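DUF2666 domain-containing protein (Pyrococcus furiosus, PDB 3V68) is of unknown cellular function but probably binds double-stranded DNA. Local coordinates at residues 114-119 with 224-229; 64-69 with 108-113; 32-37 with 176-181; 101-106 with 237-242. All blocks are in the same frame, centred on the assembly; numbering follows the deposited sequence.

Contact 1 of 4, residues 114-119 with 224-229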
loop_
_atom_site.group_PDB
_atom_site.type_symbol
_atom_site.label_atom_id
_atom_site.label_comp_id
_atom_site.label_asym_id
_atom_site.label_seq_id
_atom_site.Cartn_x
_atom_site.Cartn_y
_atom_site.Cartn_z
ATOM N N LEU A 114 11.404 -7.551 -3.869
ATOM C CA LEU A 114 10.590 -7.309 -5.062
ATOM C C LEU A 114 10.326 -5.816 -5.246
ATOM O O LEU A 114 10.426 -5.051 -4.283
ATOM C CB LEU A 114 9.255 -8.053 -4.943
ATOM C CG LEU A 114 9.227 -9.577 -5.071
ATOM C CD1 LEU A 114 7.904 -10.100 -4.559
ATOM C CD2 LEU A 114 9.453 -10.014 -6.514
ATOM N N PRO A 115 9.984 -5.387 -6.479
ATOM C CA PRO A 115 9.612 -3.988 -6.674
ATOM C C PRO A 115 8.197 -3.720 -6.145
ATOM O O PRO A 115 7.222 -3.685 -6.906
ATOM C CB PRO A 115 9.701 -3.809 -8.193
ATOM C CG PRO A 115 9.406 -5.164 -8.740
ATOM C CD PRO A 115 9.985 -6.138 -7.751
ATOM N N ILE A 116 8.113 -3.553 -4.829
ATOM C CA ILE A 116 6.854 -3.333 -4.123
ATOM C C ILE A 116 6.566 -1.835 -4.032
ATOM O O ILE A 116 5.509 -1.363 -4.465
ATOM C CB ILE A 116 6.904 -3.957 -2.700
ATOM C CG1 ILE A 116 7.135 -5.481 -2.759
ATOM C CG2 ILE A 116 5.651 -3.601 -1.900
ATOM C CD1 ILE A 116 6.169 -6.252 -3.674
ATOM N N GLU A 117 7.511 -1.093 -3.463
ATOM C CA GLU A 117 7.454 0.358 -3.506
ATOM C C GLU A 117 7.642 0.815 -4.946
ATOM O O GLU A 117 8.343 0.174 -5.729
ATOM C CB GLU A 117 8.525 0.975 -2.605
ATOM C CG GLU A 117 8.280 0.706 -1.121
ATOM C CD GLU A 117 9.263 1.420 -0.211
ATOM O OE1 GLU A 117 10.492 1.259 -0.393
ATOM O OE2 GLU A 117 8.807 2.137 0.701
ATOM N N PHE A 118 6.988 1.913 -5.290
ATOM C CA PHE A 118 7.184 2.553 -6.581
ATOM C C PHE A 118 8.484 3.351 -6.592
ATOM O O PHE A 118 9.064 3.592 -5.537
ATOM C CB PHE A 118 5.979 3.437 -6.900
ATOM C CG PHE A 118 4.750 2.658 -7.242
ATOM C CD1 PHE A 118 4.449 2.366 -8.569
ATOM C CD2 PHE A 118 3.900 2.192 -6.240
ATOM C CE1 PHE A 118 3.310 1.623 -8.899
ATOM C CE2 PHE A 118 2.762 1.450 -6.566
ATOM C CZ PHE A 118 2.475 1.168 -7.893
ATOM N N PRO A 119 8.959 3.744 -7.786
ATOM C CA PRO A 119 10.195 4.519 -7.863
ATOM C C PRO A 119 10.112 5.815 -7.068
ATOM O O PRO A 119 9.024 6.363 -6.886
ATOM C CB PRO A 119 10.303 4.847 -9.356
ATOM C CG PRO A 119 9.566 3.753 -10.024
ATOM C CD PRO A 119 8.405 3.478 -9.126
ATOM N N TYR A 224 3.350 -3.499 -11.076
ATOM C CA TYR A 224 2.048 -4.125 -11.281
ATOM C C TYR A 224 2.185 -5.619 -11.538
ATOM O O TYR A 224 1.352 -6.405 -11.092
ATOM C CB TYR A 224 1.268 -3.399 -12.382
ATOM C CG TYR A 224 0.897 -2.007 -11.938
ATOM C CD1 TYR A 224 -0.217 -1.797 -11.130
ATOM C CD2 TYR A 224 1.695 -0.912 -12.269
ATOM C CE1 TYR A 224 -0.548 -0.518 -10.685
ATOM C CE2 TYR A 224 1.376 0.367 -11.831
ATOM C CZ TYR A 224 0.256 0.551 -11.047
ATOM O OH TYR A 224 -0.048 1.813 -10.617
ATOM N N ALA A 225 3.260 -6.011 -12.220
ATOM C CA ALA A 225 3.560 -7.420 -12.403
ATOM C C ALA A 225 3.825 -8.092 -11.060
ATOM O O ALA A 225 3.342 -9.193 -10.817
ATOM C CB ALA A 225 4.732 -7.606 -13.353
ATOM N N ALA A 226 4.573 -7.420 -10.178
ATOM C CA ALA A 226 4.796 -7.965 -8.840
ATOM C C ALA A 226 3.487 -8.129 -8.072
ATOM O O ALA A 226 3.255 -9.165 -7.449
ATOM C CB ALA A 226 5.779 -7.105 -8.058
ATOM N N ARG A 227 2.629 -7.114 -8.131
ATOM C CA ARG A 227 1.340 -7.170 -7.451
ATOM C C ARG A 227 0.467 -8.292 -8.011
ATOM O O ARG A 227 -0.177 -9.012 -7.252
ATOM C CB ARG A 227 0.629 -5.824 -7.542
ATOM C CG ARG A 227 1.200 -4.812 -6.563
ATOM C CD ARG A 227 0.817 -3.388 -6.921
ATOM N NE ARG A 227 1.095 -2.495 -5.797
ATOM C CZ ARG A 227 2.305 -2.046 -5.471
ATOM N NH1 ARG A 227 3.375 -2.383 -6.189
ATOM N NH2 ARG A 227 2.444 -1.256 -4.418
ATOM N N GLU A 228 0.451 -8.441 -9.335
ATOM C CA GLU A 228 -0.326 -9.508 -9.959
ATOM C C GLU A 228 0.182 -10.888 -9.551
ATOM O O GLU A 228 -0.615 -11.774 -9.226
ATOM C CB GLU A 228 -0.348 -9.355 -11.483
ATOM C CG GLU A 228 -1.242 -10.373 -12.212
ATOM C CD GLU A 228 -2.720 -10.280 -11.853
ATOM O OE1 GLU A 228 -3.169 -9.239 -11.333
ATOM O OE2 GLU A 228 -3.447 -11.261 -12.120
ATOM N N MET A 229 1.505 -11.064 -9.553
ATOM C CA MET A 229 2.117 -12.330 -9.137
ATOM C C MET A 229 1.716 -12.678 -7.704
ATOM O O MET A 229 1.288 -13.800 -7.419
ATOM C CB MET A 229 3.642 -12.266 -9.276
ATOM C CG MET A 229 4.371 -13.547 -8.873
ATOM S SD MET A 229 4.755 -13.656 -7.114
ATOM C CE MET A 229 6.146 -12.540 -6.991
#
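Ala226 points its CB into the bend of the loop 114-119. There it meets the ring carbon CG of Pro115 at 4.2 Å, with Ile116 CD1 close by. Pro115 is the centre of an inverse gamma turn. Its carbonyl O is buried and has no polar partner in the model. The touch of Leu114 CD1 on Met229 CE is less certain, since the methionine is modelled in two conformations. At the other end, Phe118 turns its edge to the face of Tyr224 in an offset edge-to-face pair. The centroids are 5.6 Å apart and the planes lie at 62°. Arg227 forms the polar edge. Its chain runs extended from CG to NE (chi2 162°, chi3 166°). NH1 and NH2 both bond Ile116 O, at 2.9 and 3.1 Å. The oxygen lies near the guanidinium plane, and NH1 sits on one of its lone pairs. Phe118 CE2 lies over one guanidinium face, offset toward the rim, 3.5 Å from NH2. Arg227 NE is salt-bridged to Asp238, and Tyr224 OH bonds Val175 O. Phe118 also packs on helices 26-43 and 160-181, while Phe212 of helix 202-213 covers Leu114, Pro115 and Ala226.

Contact 2 of 4, residues 64-69 with 108-113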
loop_
_atom_site.group_PDB
_atom_site.type_symbol
_atom_site.label_atom_id
_atom_site.label_comp_id
_atom_site.label_asym_id
_atom_site.label_seq_id
_atom_site.Cartn_x
_atom_site.Cartn_y
_atom_site.Cartn_z
ATOM N N GLY A 64 14.627 -17.032 4.793
ATOM C CA GLY A 64 14.963 -17.738 3.560
ATOM C C GLY A 64 14.964 -16.916 2.286
ATOM O O GLY A 64 14.965 -15.687 2.317
ATOM N N SER A 65 14.979 -17.621 1.157
ATOM C CA SER A 65 14.898 -17.004 -0.161
ATOM C C SER A 65 13.523 -16.375 -0.338
ATOM O O SER A 65 12.636 -16.584 0.485
ATOM C CB SER A 65 15.087 -18.072 -1.230
ATOM O OG SER A 65 14.041 -19.026 -1.158
ATOM N N LEU A 66 13.343 -15.624 -1.420
ATOM C CA LEU A 66 12.028 -15.071 -1.747
ATOM C C LEU A 66 10.948 -16.151 -1.766
ATOM O O LEU A 66 9.890 -15.982 -1.158
ATOM C CB LEU A 66 12.060 -14.326 -3.084
ATOM C CG LEU A 66 10.718 -13.806 -3.614
ATOM C CD1 LEU A 66 10.082 -12.832 -2.628
ATOM C CD2 LEU A 66 10.906 -13.157 -4.970
ATOM N N GLU A 67 11.226 -17.258 -2.453
ATOM C CA GLU A 67 10.268 -18.358 -2.574
ATOM C C GLU A 67 9.871 -18.920 -1.212
ATOM O O GLU A 67 8.703 -19.233 -0.983
ATOM C CB GLU A 67 10.824 -19.473 -3.469
ATOM C CG GLU A 67 10.995 -19.083 -4.943
ATOM C CD GLU A 67 12.317 -18.387 -5.259
ATOM O OE1 GLU A 67 13.072 -18.029 -4.329
ATOM O OE2 GLU A 67 12.607 -18.193 -6.457
ATOM N N GLU A 68 10.848 -19.031 -0.316
ATOM C CA GLU A 68 10.598 -19.510 1.040
ATOM C C GLU A 68 9.782 -18.506 1.851
ATOM O O GLU A 68 8.909 -18.893 2.629
ATOM C CB GLU A 68 11.912 -19.836 1.749
ATOM C CG GLU A 68 12.594 -21.070 1.190
ATOM C CD GLU A 68 13.890 -21.404 1.897
ATOM O OE1 GLU A 68 14.793 -20.542 1.953
ATOM O OE2 GLU A 68 14.015 -22.549 2.375
ATOM N N LYS A 69 10.066 -17.221 1.652
ATOM C CA LYS A 69 9.325 -16.157 2.325
ATOM C C LYS A 69 7.864 -16.146 1.889
ATOM O O LYS A 69 6.967 -15.995 2.719
ATOM C CB LYS A 69 9.976 -14.794 2.084
ATOM C CG LYS A 69 11.306 -14.614 2.800
ATOM C CD LYS A 69 11.885 -13.240 2.541
ATOM C CE LYS A 69 13.121 -12.996 3.387
ATOM N NZ LYS A 69 13.753 -11.692 3.041
ATOM N N GLU A 108 6.393 -5.198 4.223
ATOM C CA GLU A 108 7.663 -5.021 4.921
ATOM C C GLU A 108 8.630 -6.175 4.668
ATOM O O GLU A 108 9.833 -5.957 4.509
ATOM C CB GLU A 108 7.442 -4.780 6.419
ATOM C CG GLU A 108 6.729 -3.460 6.733
ATOM C CD GLU A 108 7.350 -2.250 6.039
ATOM O OE1 GLU A 108 8.534 -1.947 6.306
ATOM O OE2 GLU A 108 6.651 -1.597 5.233
ATOM N N ILE A 109 8.098 -7.393 4.595
ATOM C CA ILE A 109 8.931 -8.578 4.349
ATOM C C ILE A 109 9.476 -8.615 2.918
ATOM O O ILE A 109 10.605 -9.054 2.694
ATOM C CB ILE A 109 8.182 -9.904 4.685
ATOM C CG1 ILE A 109 7.873 -10.010 6.191
ATOM C CG2 ILE A 109 8.967 -11.135 4.201
ATOM C CD1 ILE A 109 9.098 -9.979 7.122
ATOM N N LEU A 110 8.688 -8.138 1.957
ATOM C CA LEU A 110 9.042 -8.304 0.544
ATOM C C LEU A 110 9.633 -7.094 -0.166
ATOM O O LEU A 110 10.145 -7.233 -1.273
ATOM C CB LEU A 110 7.828 -8.799 -0.250
ATOM C CG LEU A 110 7.210 -10.131 0.172
ATOM C CD1 LEU A 110 6.024 -10.424 -0.724
ATOM C CD2 LEU A 110 8.226 -11.267 0.124
ATOM N N LYS A 111 9.577 -5.915 0.454
ATOM C CA LYS A 111 9.955 -4.682 -0.251
ATOM C C LYS A 111 11.414 -4.615 -0.711
ATOM O O LYS A 111 11.725 -3.911 -1.665
ATOM C CB LYS A 111 9.562 -3.425 0.535
ATOM C CG LYS A 111 10.260 -3.254 1.865
ATOM C CD LYS A 111 9.829 -1.955 2.519
ATOM C CE LYS A 111 10.731 -1.606 3.686
ATOM N NZ LYS A 111 10.259 -0.383 4.386
ATOM N N ASN A 112 12.295 -5.350 -0.040
ATOM C CA ASN A 112 13.683 -5.441 -0.487
ATOM C C ASN A 112 13.958 -6.646 -1.391
ATOM O O ASN A 112 15.074 -6.801 -1.890
ATOM C CB ASN A 112 14.647 -5.424 0.707
ATOM C CG ASN A 112 14.589 -4.122 1.489
ATOM O OD1 ASN A 112 14.562 -3.032 0.914
ATOM N ND2 ASN A 112 14.584 -4.234 2.812
ATOM N N GLU A 113 12.938 -7.482 -1.601
ATOM C CA GLU A 113 13.032 -8.679 -2.455
ATOM C C GLU A 113 12.378 -8.458 -3.825
ATOM O O GLU A 113 12.739 -9.107 -4.811
ATOM C CB GLU A 113 12.360 -9.880 -1.778
ATOM C CG GLU A 113 12.913 -10.270 -0.402
ATOM C CD GLU A 113 13.949 -11.381 -0.458
ATOM O OE1 GLU A 113 14.005 -12.115 -1.468
ATOM O OE2 GLU A 113 14.702 -11.530 0.525
HETATM O O HOH W 1 16.069 -13.331 1.927
HETATM O O HOH W 2 12.420 -9.877 4.697
#
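Leu66 and Leu110 make the closest apolar contact here, CD1 to CD2 at 3.7 Å, their side chains crossing at about a right angle. Leu66 CD1 also lies near Glu113 CB. A second apolar touch joins Lys69 CD to Ile109 CG2 at 4.0 Å, so the carbon chain of the lysine is used as well as its amine.

The ionic part is one salt bridge. Lys69 is extended beyond CG and crosses Glu113 at about a right angle. A bend at chi2 (-96°) sets Glu113 CD to one side, and the two carboxylate oxygens meet different partners. Lys69 NZ reaches Glu113 OE2 at 2.7 Å, from above the carboxylate plane and 41° out of it. Glu113 OE1 instead lies 3.4 Å from Leu66 CB.

Two waters extend the polar edge. Water 1 donates to Gly64 O and to Glu113 OE2. Water 2 accepts from Lys69 NZ and donates to Ile109 O, 2.8 Å away. Glu113 OE2 thus receives both the amine and a water.

The start of helix 66-73 is capped. Ser65 is its N-cap. Ser65 and Glu68 form a capping box: Ser65 N donates to Glu68 OE1 at 3.0 Å, and Glu68 N donates weakly to Ser65 OG.

The contact joins the start of helix 66-73 to the end region of helix 91-110. Leu110 packs further on Leu70 and Leu73. Leu66 also touches Val209 and Arg213 of helix 202-213, and Ile62 of the preceding loop lies against Lys69 and Ile109.

Contact 3 of 4, residues 32-37 with 176-181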
loop_
_atom_site.group_PDB
_atom_site.type_symbol
_atom_site.label_atom_id
_atom_site.label_comp_id
_atom_site.label_asym_id
_atom_site.label_seq_id
_atom_site.Cartn_x
_atom_site.Cartn_y
_atom_site.Cartn_z
ATOM N N PHE A 32 5.161 11.735 -8.588
ATOM C CA PHE A 32 4.456 12.282 -7.428
ATOM C C PHE A 32 3.576 11.214 -6.772
ATOM O O PHE A 32 3.648 11.003 -5.554
ATOM C CB PHE A 32 3.605 13.491 -7.831
ATOM C CG PHE A 32 2.635 13.939 -6.763
ATOM C CD1 PHE A 32 3.059 14.740 -5.708
ATOM C CD2 PHE A 32 1.299 13.547 -6.811
ATOM C CE1 PHE A 32 2.157 15.155 -4.719
ATOM C CE2 PHE A 32 0.395 13.955 -5.822
ATOM C CZ PHE A 32 0.825 14.761 -4.782
ATOM N N LEU A 33 2.771 10.527 -7.581
ATOM C CA LEU A 33 1.873 9.507 -7.047
ATOM C C LEU A 33 2.639 8.326 -6.458
ATOM O O LEU A 33 2.212 7.740 -5.461
ATOM C CB LEU A 33 0.901 9.021 -8.121
ATOM C CG LEU A 33 -0.136 10.025 -8.636
ATOM C CD1 LEU A 33 -0.854 9.429 -9.838
ATOM C CD2 LEU A 33 -1.115 10.431 -7.540
ATOM N N SER A 34 3.772 7.998 -7.080
ATOM C CA SER A 34 4.681 6.963 -6.591
ATOM C C SER A 34 5.180 7.314 -5.196
ATOM O O SER A 34 5.116 6.496 -4.278
ATOM C CB SER A 34 5.875 6.820 -7.538
ATOM O OG SER A 34 5.490 6.222 -8.761
ATOM N N ARG A 35 5.666 8.542 -5.045
ATOM C CA ARG A 35 6.151 9.025 -3.758
ATOM C C ARG A 35 5.045 9.112 -2.703
ATOM O O ARG A 35 5.262 8.751 -1.544
ATOM C CB ARG A 35 6.907 10.341 -3.944
ATOM C CG ARG A 35 8.264 10.112 -4.610
ATOM C CD ARG A 35 8.916 11.402 -5.101
ATOM N NE ARG A 35 9.066 12.430 -4.068
ATOM C CZ ARG A 35 9.982 12.411 -3.099
ATOM N NH1 ARG A 35 10.845 11.407 -2.999
ATOM N NH2 ARG A 35 10.038 13.409 -2.229
ATOM N N VAL A 36 3.851 9.544 -3.106
ATOM C CA VAL A 36 2.712 9.548 -2.189
ATOM C C VAL A 36 2.403 8.129 -1.706
ATOM O O VAL A 36 2.255 7.901 -0.503
ATOM C CB VAL A 36 1.472 10.205 -2.836
ATOM C CG1 VAL A 36 0.221 9.947 -2.011
ATOM C CG2 VAL A 36 1.695 11.705 -3.006
ATOM N N SER A 37 2.326 7.183 -2.641
ATOM C CA SER A 37 2.072 5.780 -2.303
ATOM C C SER A 37 3.108 5.256 -1.307
ATOM O O SER A 37 2.755 4.674 -0.282
ATOM C CB SER A 37 2.063 4.914 -3.566
ATOM O OG SER A 37 2.059 3.532 -3.238
ATOM N N ASN A 176 -4.015 3.021 -8.296
ATOM C CA ASN A 176 -4.963 3.003 -9.412
ATOM C C ASN A 176 -4.534 3.932 -10.549
ATOM O O ASN A 176 -4.633 3.576 -11.724
ATOM C CB ASN A 176 -6.371 3.368 -8.926
ATOM C CG ASN A 176 -7.384 3.441 -10.059
ATOM O OD1 ASN A 176 -7.509 2.516 -10.856
ATOM N ND2 ASN A 176 -8.113 4.544 -10.125
ATOM N N LYS A 177 -4.045 5.116 -10.196
ATOM C CA LYS A 177 -3.806 6.156 -11.191
ATOM C C LYS A 177 -2.420 6.136 -11.829
ATOM O O LYS A 177 -2.252 6.635 -12.937
ATOM C CB LYS A 177 -4.128 7.544 -10.626
ATOM C CG LYS A 177 -5.612 7.761 -10.312
ATOM C CD LYS A 177 -6.518 7.576 -11.541
ATOM C CE LYS A 177 -6.266 8.634 -12.614
ATOM N NZ LYS A 177 -7.114 8.391 -13.813
ATOM N N ILE A 178 -1.424 5.575 -11.143
ATOM C CA ILE A 178 -0.082 5.484 -11.726
ATOM C C ILE A 178 -0.115 4.753 -13.076
ATOM O O ILE A 178 0.535 5.180 -14.033
ATOM C CB ILE A 178 0.948 4.840 -10.755
ATOM C CG1 ILE A 178 1.278 5.803 -9.613
ATOM C CG2 ILE A 178 2.249 4.469 -11.486
ATOM C CD1 ILE A 178 1.912 5.127 -8.400
ATOM N N LYS A 179 -0.883 3.671 -13.152
ATOM C CA LYS A 179 -0.988 2.914 -14.398
ATOM C C LYS A 179 -1.673 3.681 -15.542
ATOM O O LYS A 179 -1.487 3.342 -16.711
ATOM C CB LYS A 179 -1.632 1.540 -14.173
ATOM C CG LYS A 179 -2.720 1.495 -13.127
ATOM C CD LYS A 179 -3.412 0.137 -13.134
ATOM C CE LYS A 179 -4.632 0.126 -12.226
ATOM N NZ LYS A 179 -5.728 1.027 -12.705
ATOM N N ASP A 180 -2.446 4.713 -15.204
ATOM C CA ASP A 180 -3.039 5.604 -16.209
ATOM C C ASP A 180 -2.016 6.610 -16.731
ATOM O O ASP A 180 -1.888 6.807 -17.947
ATOM C CB ASP A 180 -4.251 6.353 -15.643
ATOM C CG ASP A 180 -5.435 5.439 -15.368
ATOM O OD1 ASP A 180 -5.541 4.366 -16.002
ATOM O OD2 ASP A 180 -6.278 5.808 -14.519
ATOM N N PHE A 181 -1.295 7.245 -15.812
ATOM C CA PHE A 181 -0.306 8.252 -16.187
ATOM C C PHE A 181 0.942 7.656 -16.821
ATOM O O PHE A 181 1.592 8.307 -17.639
ATOM C CB PHE A 181 0.035 9.155 -14.999
ATOM C CG PHE A 181 -1.082 10.080 -14.631
ATOM C CD1 PHE A 181 -1.895 9.821 -13.535
ATOM C CD2 PHE A 181 -1.353 11.193 -15.417
ATOM C CE1 PHE A 181 -2.946 10.678 -13.211
ATOM C CE2 PHE A 181 -2.400 12.050 -15.102
ATOM C CZ PHE A 181 -3.198 11.791 -13.998
#
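Leu33 overlaps Ile178 at the root of its side chain, CB to CG1 at 3.6 Å. Further out, the methyl CD1 of Leu33 does the touching. It meets Lys177 CB at 3.9 Å and Phe181 CD1 at the same distance. Leu33 and Lys177 lie side by side and point the same way, whereas Leu33 crosses Phe181 at about a right angle. Ile178 reaches back with CD1 to Ser34, 3.7 Å from the backbone N and 3.8 Å from OG. Ser34 OG has its own polar partner in Ala30 O, one turn earlier.

The two segments are helical and nearly antiparallel. Their axes approach to 9.6 Å with an angle of 160° between their directions. They belong to helices 26-43 and 160-181, and each falls within a different one of the two DUF2666 regions of the sequence. Both helices pack against the four-stranded antiparallel beta-sheet: Phe139 of strand 136-143 touches Leu33, and Tyr143 of the same strand touches Phe181.

Lys177 bends at chi2 and chi3, and its end leads away from the contact. Its NZ forms a salt bridge with Asp180 OD2 at 2.8 Å, and the lysine also makes a cation-pi contact with Trp146. Phe181 meets the same tryptophan edge-to-face. Phe220 of helix 219-231 covers Ser34 and Ile178.

Contact 4 of 4, residues 101-106 with 237-242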
loop_
_atom_site.group_PDB
_atom_site.type_symbol
_atom_site.label_atom_id
_atom_site.label_comp_id
_atom_site.label_asym_id
_atom_site.label_seq_id
_atom_site.Cartn_x
_atom_site.Cartn_y
_atom_site.Cartn_z
ATOM N N ALA A 101 -3.382 -6.551 8.647
ATOM C CA ALA A 101 -2.090 -6.870 9.264
ATOM C C ALA A 101 -1.206 -7.668 8.315
ATOM O O ALA A 101 -0.005 -7.407 8.199
ATOM C CB ALA A 101 -2.294 -7.631 10.573
ATOM N N LYS A 102 -1.810 -8.630 7.621
ATOM C CA LYS A 102 -1.101 -9.455 6.644
ATOM C C LYS A 102 -0.521 -8.609 5.509
ATOM O O LYS A 102 0.599 -8.846 5.073
ATOM C CB LYS A 102 -2.041 -10.524 6.087
ATOM C CG LYS A 102 -1.375 -11.623 5.280
ATOM C CD LYS A 102 -2.444 -12.583 4.789
ATOM C CE LYS A 102 -1.919 -13.522 3.728
ATOM N NZ LYS A 102 -2.991 -14.439 3.245
ATOM N N ALA A 103 -1.277 -7.617 5.044
ATOM C CA ALA A 103 -0.801 -6.715 3.989
ATOM C C ALA A 103 0.379 -5.865 4.453
ATOM O O ALA A 103 1.301 -5.606 3.679
ATOM C CB ALA A 103 -1.929 -5.823 3.481
ATOM N N VAL A 104 0.341 -5.435 5.715
ATOM C CA VAL A 104 1.435 -4.658 6.300
ATOM C C VAL A 104 2.692 -5.519 6.376
ATOM O O VAL A 104 3.773 -5.099 5.952
ATOM C CB VAL A 104 1.054 -4.105 7.701
ATOM C CG1 VAL A 104 2.281 -3.613 8.456
ATOM C CG2 VAL A 104 0.040 -2.984 7.559
ATOM N N LEU A 105 2.533 -6.733 6.898
ATOM C CA LEU A 105 3.647 -7.667 7.018
ATOM C C LEU A 105 4.228 -8.028 5.646
ATOM O O LEU A 105 5.440 -8.021 5.455
ATOM C CB LEU A 105 3.214 -8.932 7.769
ATOM C CG LEU A 105 4.293 -9.991 8.010
ATOM C CD1 LEU A 105 5.410 -9.430 8.883
ATOM C CD2 LEU A 105 3.701 -11.248 8.630
ATOM N N THR A 106 3.349 -8.324 4.693
ATOM C CA THR A 106 3.771 -8.681 3.342
ATOM C C THR A 106 4.622 -7.586 2.687
ATOM O O THR A 106 5.680 -7.875 2.118
ATOM C CB THR A 106 2.550 -9.049 2.468
ATOM O OG1 THR A 106 1.873 -10.162 3.062
ATOM C CG2 THR A 106 2.973 -9.421 1.049
ATOM N N VAL A 237 0.112 -6.139 -1.018
ATOM C CA VAL A 237 1.105 -5.208 -0.473
ATOM C C VAL A 237 0.527 -3.804 -0.290
ATOM O O VAL A 237 1.206 -2.898 0.213
ATOM C CB VAL A 237 2.401 -5.147 -1.320
ATOM C CG1 VAL A 237 3.196 -6.446 -1.195
ATOM C CG2 VAL A 237 2.103 -4.806 -2.789
ATOM N N ASP A 238 -0.726 -3.630 -0.706
ATOM C CA ASP A 238 -1.473 -2.393 -0.480
ATOM C C ASP A 238 -2.598 -2.699 0.509
ATOM O O ASP A 238 -3.417 -3.586 0.261
ATOM C CB ASP A 238 -2.023 -1.833 -1.808
ATOM C CG ASP A 238 -0.926 -1.561 -2.840
ATOM O OD1 ASP A 238 0.105 -0.953 -2.472
ATOM O OD2 ASP A 238 -1.093 -1.951 -4.026
ATOM N N VAL A 239 -2.618 -1.987 1.638
ATOM C CA VAL A 239 -3.644 -2.178 2.679
ATOM C C VAL A 239 -5.047 -1.905 2.117
ATOM O O VAL A 239 -5.286 -0.839 1.553
ATOM C CB VAL A 239 -3.384 -1.272 3.916
ATOM C CG1 VAL A 239 -4.574 -1.298 4.876
ATOM C CG2 VAL A 239 -2.098 -1.689 4.629
ATOM N N PRO A 240 -5.974 -2.879 2.248
ATOM C CA PRO A 240 -7.330 -2.655 1.747
ATOM C C PRO A 240 -8.122 -1.708 2.651
ATOM O O PRO A 240 -8.504 -2.076 3.773
ATOM C CB PRO A 240 -7.931 -4.067 1.726
ATOM C CG PRO A 240 -7.194 -4.806 2.782
ATOM C CD PRO A 240 -5.800 -4.239 2.794
ATOM N N SER A 241 -8.355 -0.487 2.170
ATOM C CA SER A 241 -9.028 0.533 2.973
ATOM C C SER A 241 -10.441 0.094 3.353
ATOM O O SER A 241 -10.921 0.432 4.431
ATOM C CB SER A 241 -9.079 1.879 2.241
ATOM O OG SER A 241 -9.987 1.828 1.155
ATOM N N LYS A 242 -11.087 -0.664 2.469
ATOM C CA LYS A 242 -12.458 -1.118 2.713
ATOM C C LYS A 242 -12.571 -1.957 3.989
ATOM O O LYS A 242 -13.588 -1.902 4.673
ATOM C CB LYS A 242 -13.056 -1.836 1.493
ATOM C CG LYS A 242 -12.466 -3.195 1.125
ATOM C CD LYS A 242 -13.232 -3.795 -0.047
ATOM C CE LYS A 242 -12.897 -5.258 -0.275
ATOM N NZ LYS A 242 -13.786 -5.860 -1.311
#
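Lys102 O is gripped from both faces of its plane by Thr106, the residue whose methyl meets Val237 across the contact. Thr106 OG1 donates to it at 2.7 Å and Thr106 N at 2.8 Å. With OG1 anti to the carbonyl carbon (chi1 -60°) and turned to its own helix, the methyl CG2 of Thr106 faces Val237 and touches its CG1 at 3.7 Å. These two side chains cross at about a right angle.

Ala103 is the small residue over which the loop passes. Its CA is 5.1 Å from the CA of Val237. Its CB lies against Val239 CA at 4.1 Å and Pro240 CD at 4.2 Å. Val104 and Val239 lie side by side and point the same way, with their CG2 methyls 3.9 Å apart.

Asp238 turns its CB away from residues 101-106, yet its OD1 is salt-bridged to Arg107, one residue further along the same helix. Val237 O accepts from Arg107 NE. Val239 packs on Ala168 of helix 160-181.

The direct contact is therefore made by methyls, the proline ring and backbone carbon. With Arg227 as its second partner, Asp238 is paired with two arginines, which would probably stabilise its negative form.

In the fold
Contacts 1, 3 and 4 each pair a segment of the first DUF2666 region of the sequence with one of the second. Contact 2 lies within the first region. Along the chain, contact 2 closes before contact 1 opens, and contact 1 is nested in the loop closed by contact 4. Contact 3 crosses contacts 1 and 4. Contact 1 touches the other three, with centres 13 to 14 Å away, and meets contact 4 through a salt bridge. Contacts 2 and 4 share helix 91-110, their centres about 16 Å apart. Contact 3 lies beside the beta-sheet, and its centre is about 24 Å from that of contact 2. The two halves are thus interlocked in one compact chain.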